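Local coordinates for protein alpha-Amylase (Thermotoga maritima, PDB 2B5D) that is named an alpha-amylase and belongs to glycosyl hydrolase family 57, with a helical C-terminal region related to that of branching enzymes, at residues Asn450-Glu455 with Asn490-Leu495. Sequence-based numbering, arbitrary orientation. Where two conformers were deposited one is given.
Sequences NQMLRE and NLYDQL
M452 reaches from helix 443-458 across to L491 and Y492 on helix 473-496, and its side chain is the main bridge of the contact. The bond from CA to CB points neither at the partner helix nor away from it; chi1 of -74° sets CG beside the backbone N and anti to the carbonyl carbon, and from there the end of the side chain comes nearer the partner helix. CG lies 3.6 Å from CB of L491 and also touches that leucine's CD1. Next comes SD, which passes the same L491 CB and nears the backbone N of Y492, with CD2 of L495 more distant at 4.4 Å from the sulfur. A bend at chi3 (78°) brings CE to 3.7 Å from both CA and CB of Y492. This methyl meets the tyrosine ring at its edge, in the plane, 3.8 Å from CD1 of the ring.

L491 runs the opposite way, its side chain sliding past that of M452. Its CD1 reaches the first helix, 4.1 Å from CG of Q451 and 4.2 Å from CG of E455. The amide of Q451 leads away from this apolar patch: NE2 donates a hydrogen bond to the backbone O of D512. Helix 418-436 closes in through M430 and L433 on M452, while R429 makes a cation-pi contact with Y492.

The two helices run nearly antiparallel, at 155°, with axes 10.0 Å apart, and pack as neighbours in a helical region with helices 418-436 and 502-511. With no hydrogen bond between the segments, the contact rests on van der Waals packing of largely buried carbons and the thioether sulfur, consistent with association through burial of apolar surface.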
ATOM      1  N   ASN A 450       0.140 -13.826 -33.190  1.00 47.50           N
ATOM      2  CA  ASN A 450      -0.989 -12.922 -33.171  1.00 46.52           C
ATOM      3  C   ASN A 450      -1.372 -12.418 -31.759  1.00 46.85           C
ATOM      4  O   ASN A 450      -1.777 -11.269 -31.598  1.00 47.65           O
ATOM      5  CB  ASN A 450      -2.207 -13.598 -33.790  1.00 46.31           C
ATOM      6  CG  ASN A 450      -2.167 -13.656 -35.308  1.00 46.54           C
ATOM      7  OD1 ASN A 450      -3.091 -14.200 -35.923  1.00 47.49           O
ATOM      8  ND2 ASN A 450      -1.125 -13.109 -35.918  1.00 44.71           N
ATOM      9  N   GLN A 451      -1.285 -13.282 -30.754  1.00 46.40           N
ATOM     10  CA  GLN A 451      -1.587 -12.890 -29.370  1.00 46.18           C
ATOM     11  C   GLN A 451      -0.421 -12.114 -28.783  1.00 45.45           C
ATOM     12  O   GLN A 451      -0.619 -11.149 -28.045  1.00 45.32           O
ATOM     13  CB  GLN A 451      -1.968 -14.110 -28.492  1.00 47.20           C
ATOM     14  CG  GLN A 451      -2.680 -13.748 -27.178  1.00 45.10           C
ATOM     15  CD  GLN A 451      -4.042 -13.161 -27.415  1.00 45.20           C
ATOM     16  OE1 GLN A 451      -4.756 -13.589 -28.332  1.00 46.24           O
ATOM     17  NE2 GLN A 451      -4.429 -12.176 -26.592  1.00 41.21           N
ATOM     18  N   MET A 452       0.795 -12.463 -29.150  1.00 44.59           N
ATOM     19  CA  MET A 452       1.887 -11.599 -28.740  1.00 46.22           C
ATOM     20  C   MET A 452       1.681 -10.126 -29.168  1.00 46.27           C
ATOM     21  O   MET A 452       1.883  -9.209 -28.370  1.00 46.11           O
ATOM     22  CB  MET A 452       3.220 -12.137 -29.212  1.00 45.77           C
ATOM     23  CG  MET A 452       3.640 -13.348 -28.395  1.00 47.93           C
ATOM     24  SD  MET A 452       4.992 -14.263 -29.185  1.00 49.09           S
ATOM     25  CE  MET A 452       6.437 -13.254 -28.774  1.00 38.20           C
ATOM     26  N   LEU A 453       1.222  -9.912 -30.401  1.00 46.02           N
ATOM     27  CA  LEU A 453       1.071  -8.550 -30.915  1.00 45.50           C
ATOM     28  C   LEU A 453      -0.031  -7.803 -30.176  1.00 45.21           C
ATOM     29  O   LEU A 453       0.115  -6.619 -29.872  1.00 46.03           O
ATOM     30  CB  LEU A 453       0.827  -8.536 -32.441  1.00 44.85           C
ATOM     31  CG  LEU A 453       0.822  -7.158 -33.118  1.00 43.63           C
ATOM     32  CD1 LEU A 453       2.165  -6.378 -32.885  1.00 39.03           C
ATOM     33  CD2 LEU A 453       0.491  -7.314 -34.637  1.00 44.45           C
ATOM     34  N   ARG A 454      -1.117  -8.507 -29.890  1.00 43.82           N
ATOM     35  CA  ARG A 454      -2.193  -7.978 -29.075  1.00 43.58           C
ATOM     36  C   ARG A 454      -1.730  -7.544 -27.699  1.00 43.51           C
ATOM     37  O   ARG A 454      -2.065  -6.467 -27.232  1.00 44.15           O
ATOM     38  CB  ARG A 454      -3.231  -9.052 -28.892  1.00 43.02           C
ATOM     39  CG  ARG A 454      -3.825  -9.493 -30.175  1.00 40.12           C
ATOM     40  CD  ARG A 454      -5.092 -10.355 -29.874  0.65 40.68           C
ATOM     41  NE  ARG A 454      -5.762 -10.927 -31.040  0.65 37.09           N
ATOM     42  CZ  ARG A 454      -5.553 -12.146 -31.547  0.65 37.38           C
ATOM     43  NH1 ARG A 454      -4.650 -12.955 -31.026  0.65 34.13           N
ATOM     44  NH2 ARG A 454      -6.259 -12.553 -32.606  0.65 35.44           N
ATOM     45  N   GLU A 455      -0.942  -8.404 -27.071  1.00 43.90           N
ATOM     46  CA  GLU A 455      -0.374  -8.169 -25.762  1.00 43.24           C
ATOM     47  C   GLU A 455       0.513  -6.918 -25.791  1.00 43.23           C
ATOM     48  O   GLU A 455       0.424  -6.031 -24.901  1.00 43.80           O
ATOM     49  CB  GLU A 455       0.419  -9.430 -25.289  1.00 43.30           C
ATOM     50  CG  GLU A 455      -0.446 -10.654 -24.850  1.00 40.14           C
ATOM     51  CD  GLU A 455      -1.617 -10.219 -23.959  1.00 43.82           C
ATOM     52  OE1 GLU A 455      -2.753 -10.727 -24.121  1.00 45.30           O
ATOM     53  OE2 GLU A 455      -1.409  -9.341 -23.101  1.00 43.67           O
ATOM     54  N   ASN A 490       5.562 -14.709 -21.509  1.00 54.94           N
ATOM     55  CA  ASN A 490       5.144 -16.089 -21.431  1.00 55.68           C
ATOM     56  C   ASN A 490       5.015 -16.697 -22.796  1.00 55.70           C
ATOM     57  O   ASN A 490       5.528 -17.781 -23.030  1.00 56.44           O
ATOM     58  CB  ASN A 490       3.821 -16.250 -20.677  1.00 55.45           C
ATOM     59  CG  ASN A 490       3.979 -16.053 -19.188  1.00 57.76           C
ATOM     60  OD1 ASN A 490       5.090 -16.078 -18.653  1.00 58.28           O
ATOM     61  ND2 ASN A 490       2.867 -15.807 -18.515  1.00 58.38           N
ATOM     62  N   LEU A 491       4.325 -16.025 -23.706  1.00 56.23           N
ATOM     63  CA  LEU A 491       4.191 -16.598 -25.046  1.00 56.14           C
ATOM     64  C   LEU A 491       5.537 -16.651 -25.761  1.00 55.94           C
ATOM     65  O   LEU A 491       5.827 -17.592 -26.496  1.00 56.44           O
ATOM     66  CB  LEU A 491       3.169 -15.847 -25.872  1.00 55.56           C
ATOM     67  CG  LEU A 491       1.776 -15.757 -25.304  1.00 56.60           C
ATOM     68  CD1 LEU A 491       1.137 -14.459 -25.805  1.00 57.40           C
ATOM     69  CD2 LEU A 491       0.961 -16.959 -25.682  1.00 55.44           C
ATOM     70  N   TYR A 492       6.359 -15.639 -25.543  1.00 56.16           N
ATOM     71  CA  TYR A 492       7.647 -15.570 -26.193  1.00 56.94           C
ATOM     72  C   TYR A 492       8.455 -16.785 -25.793  1.00 58.10           C
ATOM     73  O   TYR A 492       9.070 -17.446 -26.655  1.00 58.31           O
ATOM     74  CB  TYR A 492       8.380 -14.284 -25.809  1.00 56.77           C
ATOM     75  CG  TYR A 492       9.781 -14.210 -26.331  1.00 58.28           C
ATOM     76  CD1 TYR A 492      10.025 -13.905 -27.677  1.00 60.47           C
ATOM     77  CD2 TYR A 492      10.883 -14.465 -25.498  1.00 58.06           C
ATOM     78  CE1 TYR A 492      11.325 -13.843 -28.180  1.00 57.06           C
ATOM     79  CE2 TYR A 492      12.188 -14.419 -25.988  1.00 57.88           C
ATOM     80  CZ  TYR A 492      12.402 -14.108 -27.338  1.00 59.27           C
ATOM     81  OH  TYR A 492      13.692 -14.037 -27.852  1.00 58.32           O
ATOM     82  N   ASP A 493       8.459 -17.068 -24.491  1.00 58.45           N
ATOM     83  CA  ASP A 493       9.174 -18.208 -23.947  1.00 60.44           C
ATOM     84  C   ASP A 493       8.701 -19.565 -24.448  1.00 60.14           C
ATOM     85  O   ASP A 493       9.508 -20.404 -24.806  1.00 60.21           O
ATOM     86  CB  ASP A 493       9.116 -18.156 -22.442  1.00 60.92           C
ATOM     87  CG  ASP A 493      10.026 -17.123 -21.904  1.00 64.56           C
ATOM     88  OD1 ASP A 493      10.868 -16.621 -22.704  1.00 67.46           O
ATOM     89  OD2 ASP A 493       9.901 -16.809 -20.700  1.00 68.66           O
ATOM     90  N   GLN A 494       7.397 -19.764 -24.503  1.00 60.43           N
ATOM     91  CA  GLN A 494       6.886 -21.003 -25.041  1.00 62.07           C
ATOM     92  C   GLN A 494       7.288 -21.195 -26.511  1.00 63.45           C
ATOM     93  O   GLN A 494       7.577 -22.312 -26.923  1.00 63.99           O
ATOM     94  CB  GLN A 494       5.382 -21.062 -24.884  1.00 60.93           C
ATOM     95  CG  GLN A 494       4.983 -20.926 -23.447  1.00 61.16           C
ATOM     96  CD  GLN A 494       3.497 -20.882 -23.244  1.00 61.89           C
ATOM     97  OE1 GLN A 494       3.035 -20.714 -22.123  1.00 65.61           O
ATOM     98  NE2 GLN A 494       2.732 -21.039 -24.317  1.00 61.11           N
ATOM     99  N   LEU A 495       7.318 -20.107 -27.282  1.00 64.37           N
ATOM    100  CA  LEU A 495       7.533 -20.196 -28.714  1.00 65.66           C
ATOM    101  C   LEU A 495       8.973 -20.538 -28.968  1.00 66.21           C
ATOM    102  O   LEU A 495       9.268 -21.500 -29.658  1.00 67.03           O
ATOM    103  CB  LEU A 495       7.171 -18.887 -29.426  1.00 65.66           C
ATOM    104  CG  LEU A 495       7.134 -18.941 -30.964  1.00 66.27           C
ATOM    105  CD1 LEU A 495       6.042 -19.898 -31.479  1.00 66.99           C
ATOM    106  CD2 LEU A 495       6.863 -17.562 -31.477  1.00 67.87           C
TER